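Lipocalin (Argas monolakensis, PDB 3BRN) binds the biogenic amine serotonin in the pocket of a lipocalin beta barrel made by a soft tick. Local coordinates at residues Ser57-Lys62 / Gln70-Val75. Numbering follows the deposited sequence.
Sequences SFTYGK and QLTATV. With SRO (serotonin), chain C.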
loop_
_atom_site.group_PDB
_atom_site.type_symbol
_atom_site.label_atom_id
_atom_site.label_comp_id
_atom_site.label_asym_id
_atom_site.label_seq_id
_atom_site.Cartn_x
_atom_site.Cartn_y
_atom_site.Cartn_z
ATOM N N SER A 57 14.916 -3.179 -4.732
ATOM C CA SER A 57 14.706 -3.570 -3.340
ATOM C C SER A 57 13.809 -2.549 -2.676
ATOM O O SER A 57 13.840 -1.370 -3.026
ATOM C CB SER A 57 16.045 -3.592 -2.579
ATOM O OG SER A 57 16.949 -4.528 -3.125
ATOM N N PHE A 58 13.054 -2.986 -1.668
ATOM C CA PHE A 58 12.294 -2.054 -0.855
ATOM C C PHE A 58 12.185 -2.611 0.545
ATOM O O PHE A 58 12.369 -3.810 0.758
ATOM C CB PHE A 58 10.898 -1.795 -1.440
ATOM C CG PHE A 58 9.954 -2.954 -1.297
ATOM C CD1 PHE A 58 10.064 -4.055 -2.125
ATOM C CD2 PHE A 58 8.957 -2.940 -0.335
ATOM C CE1 PHE A 58 9.250 -5.141 -1.957
ATOM C CE2 PHE A 58 8.122 -4.015 -0.171
ATOM C CZ PHE A 58 8.245 -5.114 -1.005
ATOM N N THR A 59 12.039 -1.713 1.506
ATOM C CA THR A 59 11.896 -2.095 2.906
ATOM C C THR A 59 10.416 -2.179 3.268
ATOM O O THR A 59 9.600 -1.402 2.768
ATOM C CB THR A 59 12.588 -1.079 3.823
ATOM O OG1 THR A 59 13.966 -0.946 3.437
ATOM C CG2 THR A 59 12.503 -1.509 5.298
ATOM N N TYR A 60 10.081 -3.160 4.095
ATOM C CA TYR A 60 8.729 -3.329 4.599
ATOM C C TYR A 60 8.807 -3.832 6.027
ATOM O O TYR A 60 9.885 -4.216 6.513
ATOM C CB TYR A 60 7.942 -4.306 3.733
ATOM C CG TYR A 60 8.348 -5.746 3.901
ATOM C CD1 TYR A 60 9.399 -6.275 3.168
ATOM C CD2 TYR A 60 7.646 -6.597 4.760
ATOM C CE1 TYR A 60 9.785 -7.592 3.323
ATOM C CE2 TYR A 60 8.015 -7.925 4.905
ATOM C CZ TYR A 60 9.093 -8.415 4.183
ATOM O OH TYR A 60 9.463 -9.743 4.283
ATOM N N GLY A 61 7.719 -3.674 6.760
ATOM C CA GLY A 61 7.758 -4.026 8.161
ATOM C C GLY A 61 6.427 -3.948 8.852
ATOM O O GLY A 61 5.369 -3.962 8.225
ATOM N N LYS A 62 6.500 -3.865 10.167
ATOM C CA LYS A 62 5.328 -3.929 11.000
ATOM C C LYS A 62 5.806 -3.681 12.427
ATOM O O LYS A 62 7.016 -3.665 12.689
ATOM C CB LYS A 62 4.718 -5.321 10.886
ATOM C CG LYS A 62 5.594 -6.416 11.477
ATOM C CD LYS A 62 4.846 -7.731 11.529
ATOM C CE LYS A 62 5.796 -8.912 11.473
ATOM N NZ LYS A 62 5.043 -10.186 11.284
ATOM N N GLN A 70 12.344 -3.653 10.156
ATOM C CA GLN A 70 12.567 -3.495 8.719
ATOM C C GLN A 70 13.045 -4.791 8.094
ATOM O O GLN A 70 13.987 -5.411 8.574
ATOM C CB GLN A 70 13.602 -2.409 8.456
ATOM C CG GLN A 70 13.314 -1.098 9.139
ATOM C CD GLN A 70 14.399 -0.081 8.886
ATOM O OE1 GLN A 70 15.217 -0.337 7.872
ATOM N NE2 GLN A 70 14.523 0.911 9.608
ATOM N N LEU A 71 12.380 -5.199 7.023
ATOM C CA LEU A 71 12.776 -6.362 6.247
ATOM C C LEU A 71 12.848 -5.888 4.795
ATOM O O LEU A 71 12.438 -4.766 4.499
ATOM C CB LEU A 71 11.732 -7.473 6.392
ATOM C CG LEU A 71 11.472 -7.915 7.838
ATOM C CD1 LEU A 71 10.388 -8.968 7.909
ATOM C CD2 LEU A 71 12.751 -8.443 8.449
ATOM N N THR A 72 13.533 -6.638 3.942
ATOM C CA THR A 72 13.655 -6.229 2.549
ATOM C C THR A 72 13.180 -7.317 1.617
ATOM O O THR A 72 13.246 -8.508 1.938
ATOM C CB THR A 72 15.102 -5.808 2.143
ATOM O OG1 THR A 72 15.946 -6.964 2.101
ATOM C CG2 THR A 72 15.679 -4.785 3.107
ATOM N N ALA A 73 12.631 -6.885 0.485
ATOM C CA ALA A 73 12.210 -7.785 -0.564
ATOM C C ALA A 73 12.376 -7.065 -1.902
ATOM O O ALA A 73 12.885 -5.940 -1.957
ATOM C CB ALA A 73 10.767 -8.201 -0.356
ATOM N N THR A 74 12.040 -7.758 -2.975
ATOM C CA THR A 74 12.139 -7.193 -4.307
ATOM C C THR A 74 10.742 -6.882 -4.819
ATOM O O THR A 74 9.791 -7.597 -4.513
ATOM C CB THR A 74 12.811 -8.182 -5.252
ATOM O OG1 THR A 74 14.118 -8.471 -4.753
ATOM C CG2 THR A 74 12.916 -7.611 -6.704
ATOM N N VAL A 75 10.621 -5.772 -5.540
ATOM C CA VAL A 75 9.376 -5.392 -6.194
ATOM C C VAL A 75 9.682 -5.051 -7.660
ATOM O O VAL A 75 10.665 -4.368 -7.950
ATOM C CB VAL A 75 8.752 -4.168 -5.493
ATOM C CG1 VAL A 75 9.633 -2.931 -5.705
ATOM C CG2 VAL A 75 7.303 -3.937 -5.977
HETATM O OH SRO C . 6.750 -1.576 -2.739
HETATM C CZ3 SRO C . 5.440 -1.947 -2.560
HETATM C CH2 SRO C . 5.148 -3.308 -2.598
HETATM C CZ2 SRO C . 3.859 -3.759 -2.305
HETATM C CE2 SRO C . 2.895 -2.795 -2.053
HETATM N NE1 SRO C . 1.562 -2.831 -1.798
HETATM C CD1 SRO C . 1.110 -1.570 -1.602
HETATM C CG SRO C . 2.175 -0.684 -1.769
HETATM C CD2 SRO C . 3.286 -1.467 -2.072
HETATM C CE3 SRO C . 4.510 -1.072 -2.317
HETATM C CB SRO C . 2.101 0.821 -1.681
HETATM C CA SRO C . 2.366 1.453 -3.062
HETATM N NZ SRO C . 2.453 2.908 -2.901
#
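Q70 lays its CB 3.5 Å from the methyl CG2 of T59, the two side chains crossing obliquely on the face they share with S57, T72 and T74. L71 turns to the other face, where its CB sits over one face of the Y60 ring, offset toward the rim, in a CH-pi contact 3.8 Å from the ring centroid. Y60 CG lies between its own backbone N and carbonyl carbon (chi1 73°), and the far end of the side chain comes nearer to 70-75 than its CB does. Two backbone hydrogen bonds join Y60 and L71, and L71 N to Y60 O is the shorter at 2.7 Å. T72 pairs with T59 without such bonds, its CA-H directed at F58 O. A73, joined to F58 by two backbone hydrogen bonds, touches a ring atom on each side chain with its CB, F58 CE1 (3.8 Å) and Y60 CE1 (3.9 Å). T74 meets the F58 ring at its edge through its backbone, and V75 CB touches F58 CD1 at 3.6 Å. Serotonin OH lies over one face of F58, 3.5 Å from CD2; F58 is one of the residues lining the serotonin pocket. Within the antiparallel lipocalin barrel, strand 42-44 flanks 55-64 and strand 81-85 flanks 67-78, with V43 and V84 also touching F58.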